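Local atomic coordinates of beta-lactamase (Klebsiella pneumoniae, PDB entry 6HUH), a protein that probably hydrolyses beta-lactam antibiotics to substituted beta-amino acids, as expected of a class D (serine) beta-lactamase, and so would confer antibiotic resistance. Residues C26-G32 with K229-T235; C43-P49 with L151-E157; A58-D63 with T176-T180; Q215-F219 with F244-R250. All coordinates share one frame. Numbering follows the deposited sequence.

Interaction 1: residues C26-G32 with K229-T235; sequences CMLFADG and KLIFVHT
Two apolar pairs, L28 with V233 (CB–CB 4.3 Å) and A30 with I231 (CB–CB 3.9 Å), form the centre of this antiparallel strand pair in the sheet of the class D beta-lactamase fold. The axes of 26-30 and 229-235 approach to 4.6 Å, their N-to-C directions 164° apart. C26, L28, A30, I231, V233 and T235 share the face packed against helix 155-166. On the other face F29 (chi1 m) brings CD1 to 3.7 Å from F232 CB, while the F232 ring turns off to meet F219; helix 245-264 covers this side. Register runs C26–T235, L28–V233 and A30–I231 as hydrogen-bonded pairs, with M27–H234 and F29–F232 non-hydrogen-bonded between them at CA–CA 4.5 Å. In the middle, L28 N–V233 O and V233 N–L28 O are both 2.9 Å hydrogen bonds; A30 N–I231 O is 3.1 Å and I231 N–A30 O, 2.9 Å, is weak. At the opening end T235 N reaches C26 O at 2.8 Å, whereas C26 N–T235 O is weak at 3.3 Å. M27 lays its CE over the H234 imidazole, 3.7 Å from the centroid, a CH-pi contact. From this ring, with chi1 t, ND1 also donates to C26 O at 2.7 Å.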
loop_
_atom_site.group_PDB
_atom_site.type_symbol
_atom_site.label_atom_id
_atom_site.label_comp_id
_atom_site.label_asym_id
_atom_site.label_seq_id
_atom_site.Cartn_x
_atom_site.Cartn_y
_atom_site.Cartn_z
ATOM N N CYS A 26 16.689 1.399 23.851
ATOM C CA CYS A 26 15.587 1.740 24.759
ATOM C C CYS A 26 14.191 1.191 24.348
ATOM O O CYS A 26 13.828 1.328 23.180
ATOM C CB CYS A 26 15.551 3.259 24.941
ATOM S SG CYS A 26 13.898 3.943 25.190
ATOM N N MET A 27 13.399 0.619 25.312
ATOM C CA MET A 27 11.994 0.251 25.076
ATOM C C MET A 27 11.067 0.955 26.057
ATOM O O MET A 27 11.003 0.625 27.233
ATOM C CB MET A 27 11.658 -1.233 24.956
ATOM C CG MET A 27 10.528 -1.411 23.934
ATOM S SD MET A 27 9.747 -3.016 23.603
ATOM C CE MET A 27 11.210 -4.023 23.021
ATOM N N LEU A 28 10.360 1.943 25.543
ATOM C CA LEU A 28 9.437 2.784 26.283
ATOM C C LEU A 28 7.980 2.540 25.913
ATOM O O LEU A 28 7.632 2.570 24.727
ATOM C CB LEU A 28 9.799 4.255 25.987
ATOM C CG LEU A 28 9.139 5.314 26.867
ATOM C CD1 LEU A 28 10.114 6.381 27.233
ATOM C CD2 LEU A 28 7.884 5.895 26.220
ATOM N N PHE A 29 7.111 2.384 26.919
ATOM C CA PHE A 29 5.652 2.266 26.717
ATOM C C PHE A 29 4.932 3.393 27.478
ATOM O O PHE A 29 5.114 3.523 28.702
ATOM C CB PHE A 29 5.094 0.879 27.092
ATOM C CG PHE A 29 5.622 -0.281 26.285
ATOM C CD1 PHE A 29 5.135 -0.542 25.012
ATOM C CD2 PHE A 29 6.584 -1.137 26.810
ATOM C CE1 PHE A 29 5.629 -1.620 24.265
ATOM C CE2 PHE A 29 7.062 -2.224 26.068
ATOM C CZ PHE A 29 6.573 -2.465 24.805
ATOM N N ALA A 30 4.174 4.232 26.743
ATOM C CA ALA A 30 3.435 5.359 27.317
ATOM C C ALA A 30 1.913 5.210 27.146
ATOM O O ALA A 30 1.468 4.448 26.292
ATOM C CB ALA A 30 3.916 6.676 26.709
ATOM N N ASP A 31 1.119 5.936 27.965
ATOM C CA ASP A 31 -0.349 5.919 27.878
ATOM C C ASP A 31 -0.869 6.853 26.774
ATOM O O ASP A 31 -0.083 7.304 25.934
ATOM C CB ASP A 31 -1.020 6.213 29.242
ATOM C CG ASP A 31 -0.610 7.505 29.925
ATOM O OD1 ASP A 31 -0.772 8.587 29.309
ATOM O OD2 ASP A 31 -0.230 7.448 31.115
ATOM N N GLY A 32 -2.183 7.130 26.797
ATOM C CA GLY A 32 -2.868 7.989 25.829
ATOM C C GLY A 32 -2.312 9.396 25.704
ATOM O O GLY A 32 -2.011 9.834 24.590
ATOM N N LYS A 229 -5.985 3.625 24.146
ATOM C CA LYS A 229 -4.848 3.958 23.276
ATOM C C LYS A 229 -3.527 3.741 24.037
ATOM O O LYS A 229 -3.518 3.823 25.265
ATOM C CB LYS A 229 -4.944 5.399 22.749
ATOM C CG LYS A 229 -5.874 5.542 21.552
ATOM C CD LYS A 229 -6.083 6.997 21.164
ATOM C CE LYS A 229 -7.240 7.172 20.207
ATOM N NZ LYS A 229 -6.861 6.884 18.794
ATOM N N LEU A 230 -2.430 3.429 23.322
ATOM C CA LEU A 230 -1.134 3.149 23.942
ATOM C C LEU A 230 0.005 3.528 23.009
ATOM O O LEU A 230 0.115 2.963 21.921
ATOM C CB LEU A 230 -1.059 1.655 24.308
ATOM C CG LEU A 230 0.223 1.116 24.945
ATOM C CD1 LEU A 230 -0.073 0.490 26.260
ATOM C CD2 LEU A 230 0.880 0.059 24.061
ATOM N N ILE A 231 0.854 4.483 23.437
ATOM C CA ILE A 231 2.043 4.922 22.694
ATOM C C ILE A 231 3.177 3.898 22.993
ATOM O O ILE A 231 3.137 3.215 24.017
ATOM C CB ILE A 231 2.478 6.359 23.106
ATOM C CG1 ILE A 231 1.315 7.394 23.106
ATOM C CG2 ILE A 231 3.657 6.846 22.286
ATOM C CD1 ILE A 231 0.614 7.670 21.882
ATOM N N PHE A 232 4.174 3.800 22.096
ATOM C CA PHE A 232 5.350 2.933 22.237
ATOM C C PHE A 232 6.498 3.510 21.412
ATOM O O PHE A 232 6.284 4.011 20.310
ATOM C CB PHE A 232 5.057 1.463 21.875
ATOM C CG PHE A 232 4.555 1.247 20.475
ATOM C CD1 PHE A 232 5.434 1.253 19.393
ATOM C CD2 PHE A 232 3.210 1.011 20.231
ATOM C CE1 PHE A 232 4.957 1.135 18.079
ATOM C CE2 PHE A 232 2.743 0.825 18.917
ATOM C CZ PHE A 232 3.618 0.910 17.849
ATOM N N VAL A 233 7.704 3.484 21.976
ATOM C CA VAL A 233 8.913 4.004 21.349
ATOM C C VAL A 233 10.005 2.982 21.618
ATOM O O VAL A 233 10.169 2.544 22.762
ATOM C CB VAL A 233 9.307 5.418 21.880
ATOM C CG1 VAL A 233 10.548 5.949 21.176
ATOM C CG2 VAL A 233 8.167 6.424 21.754
ATOM N N HIS A 234 10.746 2.581 20.576
ATOM C CA HIS A 234 11.846 1.625 20.747
ATOM C C HIS A 234 13.052 1.954 19.878
ATOM O O HIS A 234 12.887 2.265 18.704
ATOM C CB HIS A 234 11.370 0.181 20.545
ATOM C CG HIS A 234 12.411 -0.879 20.766
ATOM N ND1 HIS A 234 13.123 -0.962 21.940
ATOM C CD2 HIS A 234 12.777 -1.909 19.968
ATOM C CE1 HIS A 234 13.915 -2.012 21.814
ATOM N NE2 HIS A 234 13.738 -2.614 20.644
ATOM N N THR A 235 14.262 1.898 20.463
ATOM C CA THR A 235 15.510 2.136 19.730
ATOM C C THR A 235 16.414 0.925 19.755
ATOM O O THR A 235 16.447 0.200 20.751
ATOM C CB THR A 235 16.263 3.376 20.187
ATOM O OG1 THR A 235 16.571 3.233 21.558
ATOM C CG2 THR A 235 15.499 4.662 19.932
#

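Interaction 2: residues C43-P49 with L151-E157; sequences CASQLPP and LAISPQE
A carbonyl from a loop completes the first turn of a helix here: C43 O accepts the backbone NH of Q156 at 3.0 Å. That helix, beginning at P155, also carries a capping box of its own. S154 at the N-cap offers OG to E157 N (3.4 Å) and Q156 N (3.3 Å), both weak, and S154 N returns a firm bond to E157 OE1 at 2.9 Å. Next to it P155 CD sits 3.3 Å from C43 O and 3.4 Å from S45 O. Both segments then run extended and antiparallel, meeting in a single beta bridge in which L47 N–I153 O and I153 N–L47 O are each 2.8 Å and the CA atoms 5.2 Å apart. This bridge ties the loop between strand 36-41 and helix 56-64 of the beta-lactamase fold to the lead-in of helix 155-166, close ahead of S51, the predicted acyl-ester nucleophile. C43 is also held by its disulfide to C26. Past the bridge the contact turns apolar: P49 presses CB against I153 CG2 (3.7 Å) and CG against L151 CD2 (4.0 Å), with I153 and L151 both at chi1 t. The P48 carbonyl, for its part, accepts from W218 NE1.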
loop_
_atom_site.group_PDB
_atom_site.type_symbol
_atom_site.label_atom_id
_atom_site.label_comp_id
_atom_site.label_asym_id
_atom_site.label_seq_id
_atom_site.Cartn_x
_atom_site.Cartn_y
_atom_site.Cartn_z
ATOM N N CYS A 43 16.243 6.297 27.524
ATOM C CA CYS A 43 14.963 6.906 27.152
ATOM C C CYS A 43 14.949 8.441 27.158
ATOM O O CYS A 43 13.997 9.018 26.637
ATOM C CB CYS A 43 13.839 6.334 28.017
ATOM S SG CYS A 43 13.477 4.573 27.690
ATOM N N ALA A 44 16.001 9.086 27.711
ATOM C CA ALA A 44 16.117 10.546 27.839
ATOM C C ALA A 44 17.138 11.207 26.917
ATOM O O ALA A 44 17.071 12.419 26.719
ATOM C CB ALA A 44 16.392 10.918 29.275
ATOM N N SER A 45 18.063 10.438 26.331
ATOM C CA SER A 45 19.046 11.001 25.392
ATOM C C SER A 45 18.421 11.332 24.046
ATOM O O SER A 45 17.619 10.557 23.529
ATOM C CB SER A 45 20.230 10.061 25.194
ATOM O OG SER A 45 20.986 10.007 26.387
ATOM N N GLN A 46 18.822 12.469 23.476
ATOM C CA GLN A 46 18.334 12.940 22.183
ATOM C C GLN A 46 19.055 12.220 21.050
ATOM O O GLN A 46 20.289 12.167 21.049
ATOM C CB GLN A 46 18.542 14.464 22.049
ATOM C CG GLN A 46 17.788 15.316 23.067
ATOM C CD GLN A 46 17.562 16.716 22.565
ATOM O OE1 GLN A 46 16.413 17.168 22.422
ATOM N NE2 GLN A 46 18.649 17.433 22.282
ATOM N N LEU A 47 18.297 11.688 20.078
ATOM C CA LEU A 47 18.871 10.995 18.925
ATOM C C LEU A 47 18.299 11.510 17.595
ATOM O O LEU A 47 17.152 11.983 17.583
ATOM C CB LEU A 47 18.610 9.481 19.022
ATOM C CG LEU A 47 19.156 8.732 20.244
ATOM C CD1 LEU A 47 18.429 7.416 20.430
ATOM C CD2 LEU A 47 20.654 8.537 20.150
ATOM N N PRO A 48 19.022 11.376 16.440
ATOM C CA PRO A 48 18.428 11.805 15.162
ATOM C C PRO A 48 17.080 11.105 14.927
ATOM O O PRO A 48 17.007 9.907 15.173
ATOM C CB PRO A 48 19.486 11.394 14.119
ATOM C CG PRO A 48 20.349 10.417 14.801
ATOM C CD PRO A 48 20.383 10.837 16.232
ATOM N N PRO A 49 15.982 11.799 14.530
ATOM C CA PRO A 49 14.707 11.079 14.352
ATOM C C PRO A 49 14.672 10.193 13.103
ATOM O O PRO A 49 13.911 9.229 13.061
ATOM C CB PRO A 49 13.664 12.195 14.318
ATOM C CG PRO A 49 14.395 13.388 13.819
ATOM C CD PRO A 49 15.846 13.232 14.187
ATOM N N LEU A 151 18.558 18.381 13.929
ATOM C CA LEU A 151 17.408 17.861 14.671
ATOM C C LEU A 151 17.730 16.563 15.421
ATOM O O LEU A 151 18.494 15.719 14.927
ATOM C CB LEU A 151 16.174 17.720 13.752
ATOM C CG LEU A 151 14.789 17.535 14.411
ATOM C CD1 LEU A 151 14.395 18.729 15.299
ATOM C CD2 LEU A 151 13.737 17.341 13.371
ATOM N N ALA A 152 17.188 16.454 16.655
ATOM C CA ALA A 152 17.348 15.326 17.570
ATOM C C ALA A 152 16.158 15.238 18.535
ATOM O O ALA A 152 15.701 16.247 19.077
ATOM C CB ALA A 152 18.656 15.462 18.346
ATOM N N ILE A 153 15.647 14.039 18.723
ATOM C CA ILE A 153 14.540 13.791 19.638
ATOM C C ILE A 153 14.874 12.610 20.575
ATOM O O ILE A 153 15.505 11.623 20.158
ATOM C CB ILE A 153 13.173 13.639 18.891
ATOM C CG1 ILE A 153 11.958 13.702 19.874
ATOM C CG2 ILE A 153 13.132 12.387 17.986
ATOM C CD1 ILE A 153 10.623 14.135 19.240
ATOM N N SER A 154 14.487 12.738 21.849
ATOM C CA SER A 154 14.680 11.678 22.824
ATOM C C SER A 154 13.436 10.732 22.802
ATOM O O SER A 154 12.317 11.187 22.473
ATOM C CB SER A 154 14.944 12.265 24.204
ATOM O OG SER A 154 13.829 12.103 25.055
ATOM N N PRO A 155 13.598 9.411 23.109
ATOM C CA PRO A 155 12.422 8.511 23.095
ATOM C C PRO A 155 11.238 9.009 23.946
ATOM O O PRO A 155 10.082 8.768 23.569
ATOM C CB PRO A 155 12.991 7.171 23.566
ATOM C CG PRO A 155 14.427 7.237 23.193
ATOM C CD PRO A 155 14.827 8.660 23.441
ATOM N N GLN A 156 11.538 9.743 25.054
ATOM C CA GLN A 156 10.560 10.353 25.957
ATOM C C GLN A 156 9.784 11.407 25.206
ATOM O O GLN A 156 8.551 11.356 25.189
ATOM C CB GLN A 156 11.245 11.012 27.166
ATOM C CG GLN A 156 11.374 10.128 28.384
ATOM C CD GLN A 156 12.456 10.644 29.303
ATOM O OE1 GLN A 156 12.804 11.837 29.292
ATOM N NE2 GLN A 156 13.028 9.742 30.109
ATOM N N GLU A 157 10.509 12.361 24.579
ATOM C CA GLU A 157 9.948 13.460 23.793
ATOM C C GLU A 157 9.071 12.943 22.654
ATOM O O GLU A 157 7.992 13.491 22.466
ATOM C CB GLU A 157 11.056 14.365 23.242
ATOM C CG GLU A 157 11.816 15.165 24.277
ATOM C CD GLU A 157 13.016 15.913 23.727
ATOM O OE1 GLU A 157 13.703 15.366 22.832
ATOM O OE2 GLU A 157 13.295 17.032 24.220
#

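Interaction 3: residues A58-D63 with T176-T180; sequences ALMGYD and TLQHT
Starting at A58, helix 56-64 meets helix 174-184 with the axes of the two short segments 9.1 Å apart and their directions at 130°. A58 points its CB at the partner, 3.8 Å from T180 CG2, with the two CA atoms 5.6 Å apart. L59, in the mt rotamer, swings its tip into the interface: CD2 lies 3.9 Å from both T176 CG2 and L177 CD2, and L59 O is 3.5 Å from T176 CG2. M60 points away and packs on helix 115-124; G61 makes no contact with 176-180. One turn after A58, Y62 (chi1 m) fills the interface. Its CB is 3.7 Å from T176 CG2, and H179 CB stands over one face of its ring, 3.5 Å from the centroid, a CH-pi contact; the imidazole itself is slid aside, its centroid 4.9 Å from that of the phenol. D63 only grazes T176. In this fold the contact joins the helix that follows the S-x-x-K motif, with predicted nucleophile S51 and carboxylated K54, to the helix leading into the sheet. No hydrogen bond crosses between the segments: T180 OG1 donates to T176 O within its own helix (2.7 Å), while Y62 OH and H179 ND1 bond to D69 and E70, so shape and apolar contact hold the pair together.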
loop_
_atom_site.group_PDB
_atom_site.type_symbol
_atom_site.label_atom_id
_atom_site.label_comp_id
_atom_site.label_asym_id
_atom_site.label_seq_id
_atom_site.Cartn_x
_atom_site.Cartn_y
_atom_site.Cartn_z
ATOM N N ALA A 58 3.853 14.139 7.714
ATOM C CA ALA A 58 2.530 13.720 7.217
ATOM C C ALA A 58 1.442 14.685 7.717
ATOM O O ALA A 58 0.514 14.976 6.968
ATOM C CB ALA A 58 2.208 12.306 7.672
ATOM N N LEU A 59 1.579 15.209 8.959
ATOM C CA LEU A 59 0.638 16.164 9.545
ATOM C C LEU A 59 0.740 17.539 8.889
ATOM O O LEU A 59 -0.297 18.142 8.587
ATOM C CB LEU A 59 0.856 16.290 11.051
ATOM C CG LEU A 59 0.550 15.067 11.893
ATOM C CD1 LEU A 59 1.364 15.103 13.163
ATOM C CD2 LEU A 59 -0.948 14.972 12.199
ATOM N N MET A 60 1.993 18.034 8.677
ATOM C CA MET A 60 2.293 19.312 8.019
ATOM C C MET A 60 1.681 19.254 6.629
ATOM O O MET A 60 0.864 20.113 6.284
ATOM C CB MET A 60 3.813 19.549 7.900
ATOM C CG MET A 60 4.517 19.768 9.209
ATOM S SD MET A 60 6.286 20.112 8.966
ATOM C CE MET A 60 6.947 19.480 10.524
ATOM N N GLY A 61 2.036 18.203 5.888
ATOM C CA GLY A 61 1.556 17.920 4.537
ATOM C C GLY A 61 0.052 17.819 4.379
ATOM O O GLY A 61 -0.485 18.307 3.390
ATOM N N TYR A 62 -0.646 17.219 5.338
ATOM C CA TYR A 62 -2.099 17.169 5.243
ATOM C C TYR A 62 -2.766 18.440 5.724
ATOM O O TYR A 62 -3.792 18.816 5.176
ATOM C CB TYR A 62 -2.685 15.956 5.955
ATOM C CG TYR A 62 -2.466 14.674 5.186
ATOM C CD1 TYR A 62 -3.165 14.413 4.009
ATOM C CD2 TYR A 62 -1.570 13.711 5.642
ATOM C CE1 TYR A 62 -2.951 13.236 3.293
ATOM C CE2 TYR A 62 -1.344 12.537 4.930
ATOM C CZ TYR A 62 -2.035 12.302 3.760
ATOM O OH TYR A 62 -1.795 11.124 3.108
ATOM N N ASP A 63 -2.199 19.104 6.729
ATOM C CA ASP A 63 -2.764 20.338 7.272
ATOM C C ASP A 63 -2.679 21.491 6.273
ATOM O O ASP A 63 -3.626 22.268 6.156
ATOM C CB ASP A 63 -2.069 20.714 8.598
ATOM C CG ASP A 63 -2.752 21.843 9.336
ATOM O OD1 ASP A 63 -3.940 21.654 9.761
ATOM O OD2 ASP A 63 -2.105 22.910 9.515
ATOM N N THR A 176 -6.853 15.178 9.031
ATOM C CA THR A 176 -5.387 15.210 8.920
ATOM C C THR A 176 -4.855 14.031 9.727
ATOM O O THR A 176 -3.990 13.311 9.231
ATOM C CB THR A 176 -4.800 16.580 9.346
ATOM O OG1 THR A 176 -5.096 17.555 8.335
ATOM C CG2 THR A 176 -3.288 16.537 9.550
ATOM N N LEU A 177 -5.423 13.797 10.945
ATOM C CA LEU A 177 -5.040 12.699 11.847
ATOM C C LEU A 177 -5.406 11.366 11.234
ATOM O O LEU A 177 -4.641 10.414 11.397
ATOM C CB LEU A 177 -5.705 12.804 13.241
ATOM C CG LEU A 177 -5.353 13.991 14.164
ATOM C CD1 LEU A 177 -6.204 13.955 15.419
ATOM C CD2 LEU A 177 -3.875 13.999 14.548
ATOM N N GLN A 178 -6.570 11.282 10.544
ATOM C CA GLN A 178 -6.992 10.041 9.905
ATOM C C GLN A 178 -6.144 9.706 8.674
ATOM O O GLN A 178 -5.728 8.564 8.535
ATOM C CB GLN A 178 -8.493 10.022 9.605
ATOM C CG GLN A 178 -9.062 8.619 9.351
ATOM C CD GLN A 178 -9.192 7.754 10.595
ATOM O OE1 GLN A 178 -8.361 6.872 10.866
ATOM N NE2 GLN A 178 -10.264 7.958 11.356
ATOM N N HIS A 179 -5.844 10.680 7.809
ATOM C CA HIS A 179 -4.989 10.419 6.646
ATOM C C HIS A 179 -3.580 9.970 7.094
ATOM O O HIS A 179 -3.037 9.004 6.544
ATOM C CB HIS A 179 -4.894 11.654 5.756
ATOM C CG HIS A 179 -6.083 11.903 4.876
ATOM N ND1 HIS A 179 -6.645 10.896 4.119
ATOM C CD2 HIS A 179 -6.711 13.070 4.584
ATOM C CE1 HIS A 179 -7.625 11.468 3.428
ATOM N NE2 HIS A 179 -7.704 12.772 3.679
ATOM N N THR A 180 -3.022 10.645 8.119
ATOM C CA THR A 180 -1.719 10.327 8.722
ATOM C C THR A 180 -1.723 8.887 9.275
ATOM O O THR A 180 -0.753 8.163 9.077
ATOM C CB THR A 180 -1.375 11.365 9.817
ATOM O OG1 THR A 180 -1.383 12.694 9.251
ATOM C CG2 THR A 180 -0.033 11.067 10.526
#

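Interaction 4: residues Q215-F219 with F244-R250; sequences QIGWF and FASLRAR. With SO4 (sulfate ion), chain C.
F219, with chi1 t, lays its ring beneath the aliphatic part of R250, whose CG stands over the face 4.0 Å from the centroid in a CH-pi contact. R250 starts fully extended (chi1 and chi2 t) and carries its guanidinium away from the strand. F219 CB also rests 3.9 Å from A249 CB and 3.6 Å from R250 N. At the opposite end Q215, at chi1 -131°, stretches its amide to the start of the helix, where OE1 takes a weak hydrogen bond from A245 N (3.3 Å). This is the C-terminal helix of the beta-lactamase fold lying on strand 215-225 of the central sheet, the segment axes 5.9 Å apart and 34° from parallel. So close an approach is possible because G217 faces the helix: its CA is 3.5 Å from S246 N and 3.6 Å from A245 C, and a CB there would clash with both residues. I216 and W218 point away, to the other face of the sheet, and W218 NE1 donates to P48 O. S246, chi1 p, donates OG to sulfate O2 at 2.9 Å. The ion, probably from the crystallisation liquor, is also bound by T198 of the K-T-G motif and by S101, consistent with an anion site of the active-site cleft.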
loop_
_atom_site.group_PDB
_atom_site.type_symbol
_atom_site.label_atom_id
_atom_site.label_comp_id
_atom_site.label_asym_id
_atom_site.label_seq_id
_atom_site.Cartn_x
_atom_site.Cartn_y
_atom_site.Cartn_z
ATOM N N GLN A 215 24.327 2.409 14.320
ATOM C CA GLN A 215 23.012 2.580 13.728
ATOM C C GLN A 215 21.958 2.746 14.822
ATOM O O GLN A 215 22.018 2.050 15.834
ATOM C CB GLN A 215 22.692 1.321 12.904
ATOM C CG GLN A 215 22.184 1.598 11.497
ATOM C CD GLN A 215 21.763 0.328 10.804
ATOM O OE1 GLN A 215 20.601 0.160 10.423
ATOM N NE2 GLN A 215 22.695 -0.600 10.626
ATOM N N ILE A 216 20.990 3.650 14.612
ATOM C CA ILE A 216 19.864 3.832 15.529
ATOM C C ILE A 216 18.612 3.375 14.802
ATOM O O ILE A 216 18.221 3.964 13.792
ATOM C CB ILE A 216 19.665 5.257 16.128
ATOM C CG1 ILE A 216 20.944 5.786 16.808
ATOM C CG2 ILE A 216 18.453 5.280 17.094
ATOM C CD1 ILE A 216 21.142 7.261 16.670
ATOM N N GLY A 217 18.022 2.314 15.308
ATOM C CA GLY A 217 16.783 1.786 14.770
ATOM C C GLY A 217 15.638 2.393 15.534
ATOM O O GLY A 217 15.744 2.605 16.736
ATOM N N TRP A 218 14.580 2.749 14.864
ATOM C CA TRP A 218 13.460 3.319 15.585
ATOM C C TRP A 218 12.171 2.596 15.190
ATOM O O TRP A 218 11.939 2.375 14.009
ATOM C CB TRP A 218 13.261 4.801 15.202
ATOM C CG TRP A 218 14.144 5.873 15.766
ATOM C CD1 TRP A 218 15.180 6.485 15.120
ATOM C CD2 TRP A 218 13.848 6.699 16.908
ATOM N NE1 TRP A 218 15.616 7.575 15.840
ATOM C CE2 TRP A 218 14.822 7.725 16.947
ATOM C CE3 TRP A 218 12.893 6.633 17.942
ATOM C CZ2 TRP A 218 14.878 8.660 17.980
ATOM C CZ3 TRP A 218 12.946 7.562 18.960
ATOM C CH2 TRP A 218 13.928 8.565 18.972
ATOM N N PHE A 219 11.318 2.284 16.157
ATOM C CA PHE A 219 9.960 1.825 15.908
ATOM C C PHE A 219 9.017 2.521 16.872
ATOM O O PHE A 219 8.922 2.166 18.053
ATOM C CB PHE A 219 9.750 0.320 15.830
ATOM C CG PHE A 219 8.391 0.090 15.210
ATOM C CD1 PHE A 219 8.119 0.504 13.906
ATOM C CD2 PHE A 219 7.354 -0.456 15.955
ATOM C CE1 PHE A 219 6.849 0.360 13.355
ATOM C CE2 PHE A 219 6.086 -0.629 15.389
ATOM C CZ PHE A 219 5.842 -0.207 14.096
ATOM N N PHE A 244 18.777 -5.049 9.650
ATOM C CA PHE A 244 18.637 -3.590 9.679
ATOM C C PHE A 244 18.139 -3.234 11.060
ATOM O O PHE A 244 17.127 -3.796 11.481
ATOM C CB PHE A 244 17.618 -3.098 8.642
ATOM C CG PHE A 244 18.142 -2.844 7.249
ATOM C CD1 PHE A 244 19.075 -1.837 7.009
ATOM C CD2 PHE A 244 17.647 -3.558 6.163
ATOM C CE1 PHE A 244 19.532 -1.577 5.713
ATOM C CE2 PHE A 244 18.108 -3.301 4.870
ATOM C CZ PHE A 244 19.047 -2.312 4.653
ATOM N N ALA A 245 18.852 -2.327 11.765
ATOM C CA ALA A 245 18.532 -1.847 13.115
ATOM C C ALA A 245 17.046 -1.571 13.372
ATOM O O ALA A 245 16.531 -2.049 14.380
ATOM C CB ALA A 245 19.357 -0.615 13.440
ATOM N N SER A 246 16.357 -0.831 12.460
ATOM C CA SER A 246 14.927 -0.494 12.567
ATOM C C SER A 246 13.971 -1.691 12.380
ATOM O O SER A 246 12.847 -1.665 12.902
ATOM C CB SER A 246 14.561 0.621 11.603
ATOM O OG SER A 246 14.782 0.189 10.272
ATOM N N LEU A 247 14.402 -2.722 11.625
ATOM C CA LEU A 247 13.591 -3.921 11.398
ATOM C C LEU A 247 13.660 -4.877 12.617
ATOM O O LEU A 247 12.753 -5.679 12.838
ATOM C CB LEU A 247 13.945 -4.611 10.068
ATOM C CG LEU A 247 14.103 -3.704 8.835
ATOM C CD1 LEU A 247 14.223 -4.526 7.548
ATOM C CD2 LEU A 247 12.961 -2.671 8.699
ATOM N N ARG A 248 14.710 -4.732 13.426
ATOM C CA ARG A 248 14.931 -5.462 14.662
ATOM C C ARG A 248 14.106 -4.746 15.748
ATOM O O ARG A 248 13.720 -5.358 16.746
ATOM C CB ARG A 248 16.426 -5.437 15.022
ATOM C CG ARG A 248 16.859 -6.617 15.842
ATOM C CD ARG A 248 18.272 -6.462 16.396
ATOM N NE ARG A 248 19.337 -6.789 15.436
ATOM C CZ ARG A 248 19.757 -8.021 15.155
ATOM N NH1 ARG A 248 19.218 -9.070 15.766
ATOM N NH2 ARG A 248 20.745 -8.210 14.291
ATOM N N ALA A 249 13.837 -3.446 15.547
ATOM C CA ALA A 249 13.048 -2.625 16.469
ATOM C C ALA A 249 11.567 -2.980 16.325
ATOM O O ALA A 249 10.932 -3.309 17.328
ATOM C CB ALA A 249 13.298 -1.137 16.202
ATOM N N ARG A 250 11.050 -2.981 15.058
ATOM C CA ARG A 250 9.676 -3.303 14.660
ATOM C C ARG A 250 9.266 -4.696 15.131
ATOM O O ARG A 250 8.157 -4.899 15.621
ATOM C CB ARG A 250 9.545 -3.182 13.134
ATOM C CG ARG A 250 8.120 -3.378 12.598
ATOM C CD ARG A 250 8.003 -3.106 11.097
ATOM N NE ARG A 250 7.679 -4.291 10.288
ATOM C CZ ARG A 250 6.481 -4.870 10.223
ATOM N NH1 ARG A 250 5.467 -4.398 10.936
ATOM N NH2 ARG A 250 6.296 -5.942 9.465
HETATM S S SO4 C . 13.999 3.097 7.334
HETATM O O1 SO4 C . 14.642 3.115 6.016
HETATM O O2 SO4 C . 14.711 2.192 8.238
HETATM O O3 SO4 C . 14.041 4.438 7.889
HETATM O O4 SO4 C . 12.612 2.657 7.194
#

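Overall arrangement
From the N terminus, strand 26-30 waits almost the whole chain for its partner at 229-235, so interaction 1 closes a loop that encloses interactions 2 and 3. The disulfide from C26 to C43 leads directly into interaction 2, which touches interaction 1 and closes at 151-157. Interaction 3 opens inside that loop but closes only at 176-180, so the two cross; it lies about 22 Å from interaction 2, centre to centre, on the opposite side of the chain's centre, between two helices. Interaction 4 opens on strand 215-225, before interaction 1 closes, and ends on the C-terminal helix, so these two also cross, sharing neighbouring strands. W218 links 215-219 to P48, joining interaction 4 to interaction 2.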